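Local coordinates for protein nigritoxine (Vibrio nigripulchritudo, PDB 5M41) that is a bacterial toxin active against crustaceans and insects, built on a new fold, at residues G94-N102 and P109-S117; T74-G82 and P169-I180. All blocks are in the same frame, centred on the assembly; numbering follows the deposited sequence.

Contact 1 of 2, residues G94-N102 and P109-S117; sequences GSKTGILVN and PYTNIQQPS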
loop_
_atom_site.group_PDB
_atom_site.type_symbol
_atom_site.label_atom_id
_atom_site.label_comp_id
_atom_site.label_asym_id
_atom_site.label_seq_id
_atom_site.Cartn_x
_atom_site.Cartn_y
_atom_site.Cartn_z
ATOM N N GLY A 94 -12.441 59.837 -6.594
ATOM C CA GLY A 94 -11.303 60.708 -6.921
ATOM C C GLY A 94 -10.450 61.118 -5.725
ATOM O O GLY A 94 -9.519 61.909 -5.856
ATOM N N SER A 95 -10.766 60.580 -4.552
ATOM C CA SER A 95 -9.992 60.869 -3.352
ATOM C C SER A 95 -8.574 60.283 -3.390
ATOM O O SER A 95 -8.333 59.192 -3.931
ATOM C CB SER A 95 -10.735 60.385 -2.104
ATOM O OG SER A 95 -9.957 60.627 -0.940
ATOM N N LYS A 96 -7.642 61.022 -2.807
ATOM C CA LYS A 96 -6.289 60.540 -2.582
ATOM C C LYS A 96 -6.158 59.860 -1.217
ATOM O O LYS A 96 -5.087 59.425 -0.828
ATOM C CB LYS A 96 -5.308 61.699 -2.679
ATOM C CG LYS A 96 -5.165 62.267 -4.077
ATOM C CD LYS A 96 -4.467 63.621 -4.017
ATOM C CE LYS A 96 -3.736 63.945 -5.312
ATOM N NZ LYS A 96 -4.629 63.864 -6.501
ATOM N N THR A 97 -7.250 59.775 -0.476
ATOM C CA THR A 97 -7.193 59.118 0.825
ATOM C C THR A 97 -8.110 57.911 0.801
ATOM O O THR A 97 -8.981 57.822 -0.048
ATOM C CB THR A 97 -7.565 60.080 1.986
ATOM O OG1 THR A 97 -8.953 60.418 1.914
ATOM C CG2 THR A 97 -6.750 61.350 1.912
ATOM N N GLY A 98 -7.905 57.004 1.751
ATOM C CA GLY A 98 -8.580 55.709 1.794
ATOM C C GLY A 98 -7.620 54.625 2.261
ATOM O O GLY A 98 -6.818 54.852 3.179
ATOM N N ILE A 99 -7.687 53.446 1.630
ATOM C CA ILE A 99 -6.997 52.271 2.151
ATOM C C ILE A 99 -6.106 51.632 1.084
ATOM O O ILE A 99 -6.578 51.319 -0.010
ATOM C CB ILE A 99 -8.008 51.234 2.696
ATOM C CG1 ILE A 99 -8.772 51.806 3.907
ATOM C CG2 ILE A 99 -7.302 49.930 3.063
ATOM C CD1 ILE A 99 -9.741 50.829 4.537
ATOM N N LEU A 100 -4.828 51.476 1.422
ATOM C CA LEU A 100 -3.855 50.800 0.600
ATOM C C LEU A 100 -3.862 49.335 1.004
ATOM O O LEU A 100 -3.675 49.030 2.176
ATOM C CB LEU A 100 -2.454 51.389 0.842
ATOM C CG LEU A 100 -1.319 50.610 0.177
ATOM C CD1 LEU A 100 -1.427 50.697 -1.349
ATOM C CD2 LEU A 100 0.013 51.173 0.644
ATOM N N VAL A 101 -4.105 48.447 0.042
ATOM C CA VAL A 101 -4.089 47.001 0.304
ATOM C C VAL A 101 -2.820 46.360 -0.282
ATOM O O VAL A 101 -2.428 46.678 -1.417
ATOM C CB VAL A 101 -5.360 46.325 -0.246
ATOM C CG1 VAL A 101 -5.310 44.806 -0.023
ATOM C CG2 VAL A 101 -6.616 46.918 0.441
ATOM N N ASN A 102 -2.173 45.499 0.513
ATOM C CA ASN A 102 -1.086 44.626 0.076
ATOM C C ASN A 102 -1.470 43.212 0.496
ATOM O O ASN A 102 -1.297 42.809 1.653
ATOM C CB ASN A 102 0.273 45.026 0.705
ATOM C CG ASN A 102 1.434 44.139 0.236
ATOM O OD1 ASN A 102 1.248 43.163 -0.526
ATOM N ND2 ASN A 102 2.642 44.449 0.712
ATOM N N PRO A 109 -1.768 43.993 5.869
ATOM C CA PRO A 109 -2.510 43.703 4.631
ATOM C C PRO A 109 -3.291 44.919 4.146
ATOM O O PRO A 109 -3.572 45.023 2.955
ATOM C CB PRO A 109 -3.453 42.553 5.026
ATOM C CG PRO A 109 -3.515 42.594 6.512
ATOM C CD PRO A 109 -2.196 43.130 6.985
ATOM N N TYR A 110 -3.622 45.837 5.062
ATOM C CA TYR A 110 -4.278 47.107 4.713
ATOM C C TYR A 110 -3.714 48.220 5.591
ATOM O O TYR A 110 -3.422 48.003 6.762
ATOM C CB TYR A 110 -5.799 47.026 4.856
ATOM C CG TYR A 110 -6.269 46.733 6.271
ATOM C CD1 TYR A 110 -6.654 47.762 7.131
ATOM C CD2 TYR A 110 -6.326 45.423 6.745
ATOM C CE1 TYR A 110 -7.076 47.489 8.427
ATOM C CE2 TYR A 110 -6.744 45.138 8.035
ATOM C CZ TYR A 110 -7.117 46.168 8.875
ATOM O OH TYR A 110 -7.526 45.861 10.166
ATOM N N THR A 111 -3.541 49.393 4.999
ATOM C CA THR A 111 -3.020 50.544 5.693
ATOM C C THR A 111 -3.931 51.718 5.394
ATOM O O THR A 111 -4.291 51.960 4.239
ATOM C CB THR A 111 -1.605 50.870 5.198
ATOM O OG1 THR A 111 -0.838 49.673 5.211
ATOM C CG2 THR A 111 -0.920 51.935 6.103
ATOM N N ASN A 112 -4.329 52.427 6.445
ATOM C CA ASN A 112 -5.110 53.642 6.269
ATOM C C ASN A 112 -4.232 54.766 5.763
ATOM O O ASN A 112 -3.270 55.149 6.411
ATOM C CB ASN A 112 -5.783 54.026 7.581
ATOM C CG ASN A 112 -6.803 53.000 8.012
ATOM O OD1 ASN A 112 -7.797 52.780 7.324
ATOM N ND2 ASN A 112 -6.546 52.339 9.134
ATOM N N ILE A 113 -4.540 55.267 4.579
ATOM C CA ILE A 113 -3.829 56.411 4.052
ATOM C C ILE A 113 -4.751 57.611 4.275
ATOM O O ILE A 113 -5.765 57.773 3.585
ATOM C CB ILE A 113 -3.486 56.245 2.563
ATOM C CG1 ILE A 113 -2.649 54.967 2.317
ATOM C CG2 ILE A 113 -2.818 57.510 2.012
ATOM C CD1 ILE A 113 -1.286 54.927 3.002
ATOM N N GLN A 114 -4.405 58.432 5.266
ATOM C CA GLN A 114 -5.176 59.649 5.578
ATOM C C GLN A 114 -4.519 60.927 5.040
ATOM O O GLN A 114 -5.177 61.955 4.905
ATOM C CB GLN A 114 -5.386 59.770 7.089
ATOM C CG GLN A 114 -6.053 58.545 7.702
ATOM C CD GLN A 114 -5.953 58.535 9.218
ATOM O OE1 GLN A 114 -5.672 59.570 9.843
ATOM N NE2 GLN A 114 -6.175 57.363 9.819
ATOM N N GLN A 115 -3.226 60.860 4.747
ATOM C CA GLN A 115 -2.492 62.016 4.222
ATOM C C GLN A 115 -1.285 61.541 3.429
ATOM O O GLN A 115 -0.810 60.428 3.650
ATOM C CB GLN A 115 -2.035 62.935 5.365
ATOM C CG GLN A 115 -1.099 62.263 6.377
ATOM C CD GLN A 115 -0.862 63.136 7.607
ATOM O OE1 GLN A 115 -0.620 64.327 7.492
ATOM N NE2 GLN A 115 -0.948 62.540 8.780
ATOM N N PRO A 116 -0.774 62.385 2.512
ATOM C CA PRO A 116 0.400 62.014 1.700
ATOM C C PRO A 116 1.547 61.360 2.472
ATOM O O PRO A 116 2.130 60.371 2.002
ATOM C CB PRO A 116 0.829 63.353 1.093
ATOM C CG PRO A 116 -0.465 64.075 0.898
ATOM C CD PRO A 116 -1.319 63.696 2.092
ATOM N N SER A 117 1.848 61.888 3.651
ATOM C CA SER A 117 2.971 61.405 4.460
ATOM C C SER A 117 2.835 59.947 4.881
ATOM O O SER A 117 3.845 59.291 5.164
ATOM C CB SER A 117 3.182 62.289 5.702
ATOM O OG SER A 117 2.371 61.865 6.795
HETATM O O HOH W 1 -1.186 47.968 3.185
#
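Ile99 and Tyr110 lie side by side across an antiparallel beta hairpin, strands 98-102 and 110-113, at one edge of a five-stranded sheet. Ile99 CG2 meets Tyr110 CB at 3.7 Å, and the tyrosine ring, with chi1 62° setting CG between backbone N and carbonyl carbon, leads off. Helix 34-54 packs on Ile99 and Tyr110 of this face, while Val101 meets Phe87; beta-branched Ile99 and Val101 suit an extended strand. The face of Leu100 and Ile113 is the more deeply buried: Leu100 CB and Ile113 CG1 touch at 3.9 Å, both residues rest on Phe88, and Ile122, Leu161 and Phe127 surround Leu100. Between the strands, Gly98 pairs with Ile113 and Leu100 with Thr111 through two backbone hydrogen bonds each, and Asn102 N donates to Pro109 O. Gly98 has backbone angles (phi 141°) at which a side chain would collide with the preceding carbonyl oxygen.

The loose side is polar. Asn112 is exposed, its OD1 merely 3.7 Å from Ile99 CG1, and the CB of Gln114 points away from residues 94-102. On the face of Leu100 and Thr111 a water bridges the strands: it donates to Leu100 O at 2.9 Å and accepts from Thr111 OG1 at 2.7 Å.

Contact 2 of 2, residues T74-G82 and P169-I180; sequences TTVDIYTYG and PRTINISELSKI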
loop_
_atom_site.group_PDB
_atom_site.type_symbol
_atom_site.label_atom_id
_atom_site.label_comp_id
_atom_site.label_asym_id
_atom_site.label_seq_id
_atom_site.Cartn_x
_atom_site.Cartn_y
_atom_site.Cartn_z
ATOM N N THR A 74 -24.322 47.835 -6.783
ATOM C CA THR A 74 -23.719 49.102 -6.376
ATOM C C THR A 74 -22.254 49.152 -6.877
ATOM O O THR A 74 -21.614 48.113 -7.055
ATOM C CB THR A 74 -23.799 49.261 -4.837
ATOM O OG1 THR A 74 -24.071 47.979 -4.239
ATOM C CG2 THR A 74 -24.923 50.210 -4.443
ATOM N N THR A 75 -21.733 50.352 -7.115
ATOM C CA THR A 75 -20.449 50.499 -7.790
ATOM C C THR A 75 -19.341 50.940 -6.821
ATOM O O THR A 75 -19.565 51.792 -5.961
ATOM C CB THR A 75 -20.578 51.441 -9.007
ATOM O OG1 THR A 75 -19.533 51.161 -9.939
ATOM C CG2 THR A 75 -20.520 52.898 -8.613
ATOM N N VAL A 76 -18.157 50.342 -6.934
ATOM C CA VAL A 76 -17.082 50.623 -5.982
ATOM C C VAL A 76 -15.776 50.857 -6.746
ATOM O O VAL A 76 -15.268 49.942 -7.413
ATOM C CB VAL A 76 -16.933 49.483 -4.949
ATOM C CG1 VAL A 76 -15.789 49.741 -3.983
ATOM C CG2 VAL A 76 -18.217 49.287 -4.170
ATOM N N ASP A 77 -15.262 52.080 -6.660
ATOM C CA ASP A 77 -14.017 52.466 -7.323
ATOM C C ASP A 77 -12.787 51.880 -6.628
ATOM O O ASP A 77 -12.675 51.908 -5.397
ATOM C CB ASP A 77 -13.850 53.999 -7.358
ATOM C CG ASP A 77 -14.860 54.698 -8.251
ATOM O OD1 ASP A 77 -15.699 54.041 -8.896
ATOM O OD2 ASP A 77 -14.803 55.939 -8.316
ATOM N N ILE A 78 -11.852 51.393 -7.436
ATOM C CA ILE A 78 -10.558 50.899 -6.962
ATOM C C ILE A 78 -9.494 51.558 -7.825
ATOM O O ILE A 78 -9.695 51.715 -9.024
ATOM C CB ILE A 78 -10.435 49.357 -7.147
ATOM C CG1 ILE A 78 -11.404 48.606 -6.230
ATOM C CG2 ILE A 78 -9.015 48.887 -6.898
ATOM C CD1 ILE A 78 -11.197 48.839 -4.747
ATOM N N TYR A 79 -8.358 51.936 -7.248
ATOM C CA TYR A 79 -7.233 52.351 -8.077
ATOM C C TYR A 79 -6.268 51.176 -8.244
ATOM O O TYR A 79 -5.945 50.496 -7.270
ATOM C CB TYR A 79 -6.464 53.520 -7.469
ATOM C CG TYR A 79 -7.287 54.747 -7.103
ATOM C CD1 TYR A 79 -8.403 55.115 -7.844
ATOM C CD2 TYR A 79 -6.909 55.566 -6.039
ATOM C CE1 TYR A 79 -9.154 56.245 -7.514
ATOM C CE2 TYR A 79 -7.644 56.703 -5.701
ATOM C CZ TYR A 79 -8.763 57.036 -6.444
ATOM O OH TYR A 79 -9.513 58.154 -6.140
ATOM N N THR A 80 -5.779 50.980 -9.466
ATOM C CA THR A 80 -4.802 49.952 -9.739
ATOM C C THR A 80 -3.424 50.580 -9.900
ATOM O O THR A 80 -3.308 51.780 -10.156
ATOM C CB THR A 80 -5.154 49.149 -11.008
ATOM O OG1 THR A 80 -5.289 50.048 -12.112
ATOM C CG2 THR A 80 -6.444 48.375 -10.793
ATOM N N TYR A 81 -2.400 49.758 -9.737
ATOM C CA TYR A 81 -1.023 50.214 -9.658
ATOM C C TYR A 81 -0.179 49.260 -10.465
ATOM O O TYR A 81 -0.505 48.067 -10.570
ATOM C CB TYR A 81 -0.520 50.048 -8.227
ATOM C CG TYR A 81 -1.099 50.945 -7.159
ATOM C CD1 TYR A 81 -1.199 52.322 -7.348
ATOM C CD2 TYR A 81 -1.450 50.426 -5.923
ATOM C CE1 TYR A 81 -1.689 53.158 -6.345
ATOM C CE2 TYR A 81 -1.949 51.241 -4.910
ATOM C CZ TYR A 81 -2.057 52.602 -5.128
ATOM O OH TYR A 81 -2.522 53.408 -4.132
ATOM N N GLY A 82 0.952 49.753 -10.949
ATOM C CA GLY A 82 2.030 48.860 -11.400
ATOM C C GLY A 82 2.720 48.206 -10.214
ATOM O O GLY A 82 3.912 48.385 -10.022
ATOM N N PRO A 169 -3.135 57.152 -10.391
ATOM C CA PRO A 169 -3.462 55.782 -10.822
ATOM C C PRO A 169 -4.766 55.718 -11.630
ATOM O O PRO A 169 -5.583 56.629 -11.540
ATOM C CB PRO A 169 -3.589 55.009 -9.496
ATOM C CG PRO A 169 -3.902 56.057 -8.466
ATOM C CD PRO A 169 -3.284 57.340 -8.935
ATOM N N ARG A 170 -4.987 54.664 -12.409
ATOM C CA ARG A 170 -6.293 54.592 -13.053
ATOM C C ARG A 170 -7.323 53.925 -12.154
ATOM O O ARG A 170 -6.978 53.180 -11.233
ATOM C CB ARG A 170 -6.259 54.058 -14.501
ATOM C CG ARG A 170 -5.980 52.589 -14.694
ATOM C CD ARG A 170 -7.201 51.666 -14.751
ATOM N NE ARG A 170 -6.686 50.312 -14.471
ATOM C CZ ARG A 170 -6.819 49.230 -15.234
ATOM N NH1 ARG A 170 -7.549 49.232 -16.351
ATOM N NH2 ARG A 170 -6.236 48.113 -14.833
ATOM N N THR A 171 -8.578 54.245 -12.415
ATOM C CA THR A 171 -9.719 53.771 -11.641
ATOM C C THR A 171 -10.436 52.649 -12.368
ATOM O O THR A 171 -10.678 52.735 -13.554
ATOM C CB THR A 171 -10.693 54.944 -11.404
ATOM O OG1 THR A 171 -9.961 56.012 -10.806
ATOM C CG2 THR A 171 -11.863 54.543 -10.489
ATOM N N ILE A 172 -10.741 51.581 -11.650
ATOM C CA ILE A 172 -11.555 50.490 -12.178
ATOM C C ILE A 172 -12.690 50.245 -11.201
ATOM O O ILE A 172 -12.627 50.689 -10.051
ATOM C CB ILE A 172 -10.747 49.171 -12.296
ATOM C CG1 ILE A 172 -10.254 48.713 -10.908
ATOM C CG2 ILE A 172 -9.609 49.337 -13.287
ATOM C CD1 ILE A 172 -9.650 47.314 -10.845
ATOM N N ASN A 173 -13.735 49.580 -11.661
ATOM C CA ASN A 173 -14.695 49.000 -10.741
ATOM C C ASN A 173 -14.100 47.739 -10.069
ATOM O O ASN A 173 -13.307 47.005 -10.682
ATOM C CB ASN A 173 -15.992 48.655 -11.466
ATOM C CG ASN A 173 -17.103 48.285 -10.502
ATOM O OD1 ASN A 173 -17.650 47.180 -10.554
ATOM N ND2 ASN A 173 -17.419 49.200 -9.589
ATOM N N ILE A 174 -14.485 47.503 -8.815
ATOM C CA ILE A 174 -13.911 46.445 -8.007
ATOM C C ILE A 174 -14.138 45.036 -8.602
ATOM O O ILE A 174 -13.329 44.136 -8.367
ATOM C CB ILE A 174 -14.361 46.526 -6.510
ATOM C CG1 ILE A 174 -13.478 45.616 -5.642
ATOM C CG2 ILE A 174 -15.839 46.174 -6.339
ATOM C CD1 ILE A 174 -13.558 45.901 -4.148
ATOM N N SER A 175 -15.211 44.866 -9.380
ATOM C CA SER A 175 -15.508 43.598 -10.051
ATOM C C SER A 175 -14.412 43.241 -11.081
ATOM O O SER A 175 -14.326 42.107 -11.532
ATOM C CB SER A 175 -16.867 43.685 -10.735
ATOM O OG SER A 175 -16.835 44.688 -11.743
ATOM N N GLU A 176 -13.584 44.210 -11.452
ATOM C CA GLU A 176 -12.533 43.972 -12.440
ATOM C C GLU A 176 -11.163 43.688 -11.783
ATOM O O GLU A 176 -10.180 43.415 -12.467
ATOM C CB GLU A 176 -12.433 45.150 -13.429
ATOM C CG GLU A 176 -13.733 45.486 -14.171
ATOM C CD GLU A 176 -14.361 44.274 -14.862
ATOM O OE1 GLU A 176 -13.659 43.625 -15.678
ATOM O OE2 GLU A 176 -15.556 43.967 -14.588
ATOM N N LEU A 177 -11.117 43.728 -10.460
ATOM C CA LEU A 177 -9.851 43.765 -9.733
ATOM C C LEU A 177 -9.092 42.436 -9.775
ATOM O O LEU A 177 -7.887 42.422 -10.031
ATOM C CB LEU A 177 -10.063 44.239 -8.293
ATOM C CG LEU A 177 -8.859 44.315 -7.343
ATOM C CD1 LEU A 177 -7.734 45.227 -7.883
ATOM C CD2 LEU A 177 -9.297 44.732 -5.944
ATOM N N SER A 178 -9.775 41.324 -9.507
ATOM C CA SER A 178 -9.038 40.074 -9.385
ATOM C C SER A 178 -8.391 39.696 -10.715
ATOM O O SER A 178 -7.310 39.151 -10.733
ATOM C CB SER A 178 -9.915 38.961 -8.791
ATOM O OG SER A 178 -10.945 38.588 -9.700
ATOM N N LYS A 179 -9.015 40.072 -11.830
ATOM C CA LYS A 179 -8.457 39.805 -13.151
ATOM C C LYS A 179 -7.156 40.606 -13.317
ATOM O O LYS A 179 -6.147 40.071 -13.768
ATOM C CB LYS A 179 -9.467 40.221 -14.232
ATOM C CG LYS A 179 -8.992 40.085 -15.682
ATOM C CD LYS A 179 -10.204 39.925 -16.619
ATOM C CE LYS A 179 -9.863 39.286 -17.964
ATOM N NZ LYS A 179 -8.862 40.079 -18.727
ATOM N N ILE A 180 -7.200 41.890 -12.965
ATOM C CA ILE A 180 -6.041 42.772 -13.134
ATOM C C ILE A 180 -4.890 42.268 -12.272
ATOM O O ILE A 180 -3.743 42.327 -12.696
ATOM C CB ILE A 180 -6.344 44.275 -12.814
ATOM C CG1 ILE A 180 -7.481 44.871 -13.681
ATOM C CG2 ILE A 180 -5.088 45.167 -12.963
ATOM C CD1 ILE A 180 -7.383 44.566 -15.152
HETATM O O HOH W 2 -16.673 51.776 -10.106
HETATM O O HOH W 3 -2.622 53.014 -12.480
#
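Ile78 and Ile172 form the central hydrogen-bonded pair of an antiparallel strand pairing, 77-80 against 170-173, in which the second strand closes the edge of a five-stranded sheet and runs on into a helix. The backbone bonds are reciprocal: Ile78 N reaches Ile172 O and Ile172 N reaches Ile78 O, both at 2.8 Å. Just beyond the strand, Ile174 N donates to Val76 O along a more bent line, 136° at the hydrogen.

Apolar contacts fill the face under the helix. Ile78 CG1 presses on Ile174 CB at 3.6 Å, the side chains of Ile78 and Leu177 cross at about a right angle with Ile78 CG2 touching Leu177 CD1, and Val76 CB touches Ile174 CG2; branched aliphatic chains suit this buried corner, where Ile174 also reaches Ala63, Ala66 and Leu67 of helix 62-67. On the opposite face Pro169 CG lies against Tyr79 CB at 3.7 Å, a compact ring beside a large one.

Polar side chains make the third group. One water donates to Asp77 OD1 and accepts from Asn173 ND2, linking two side chains that lie too far apart to bond directly. Exposed Arg170, bent at chi2 (91°), reaches across to buried Thr80, with Ile172 CG2 over one face of its guanidinium, offset toward the rim; its NE donates almost straight, at 178°, to Thr80 OG1 2.8 Å away, in the guanidinium plane.

In the fold
The N-terminal helices, among them 34-54 and 62-67, precede residues 74-82, which supply the strand that 170-173 will flank. The chain continues through strand 86-90 to residues 94-102, and contact 1 closes a short loop there by hairpin return to 109-117. Some fifty residues later, residues 169-180 come back to 74-82, so contact 2 closes a much longer loop with contact 1 nested inside it. The two contacts form opposite edges of one sheet, in the order 110-113, 98-102, 86-90, 77-80, 170-173, their centres about 15 Å apart. They also touch directly: Tyr79 OH probably bonds to Ser95 O, and Leu100 packs on Tyr81. Helix 177-191 then leads to the magnesium site of Val189, Glu192 and Asp195.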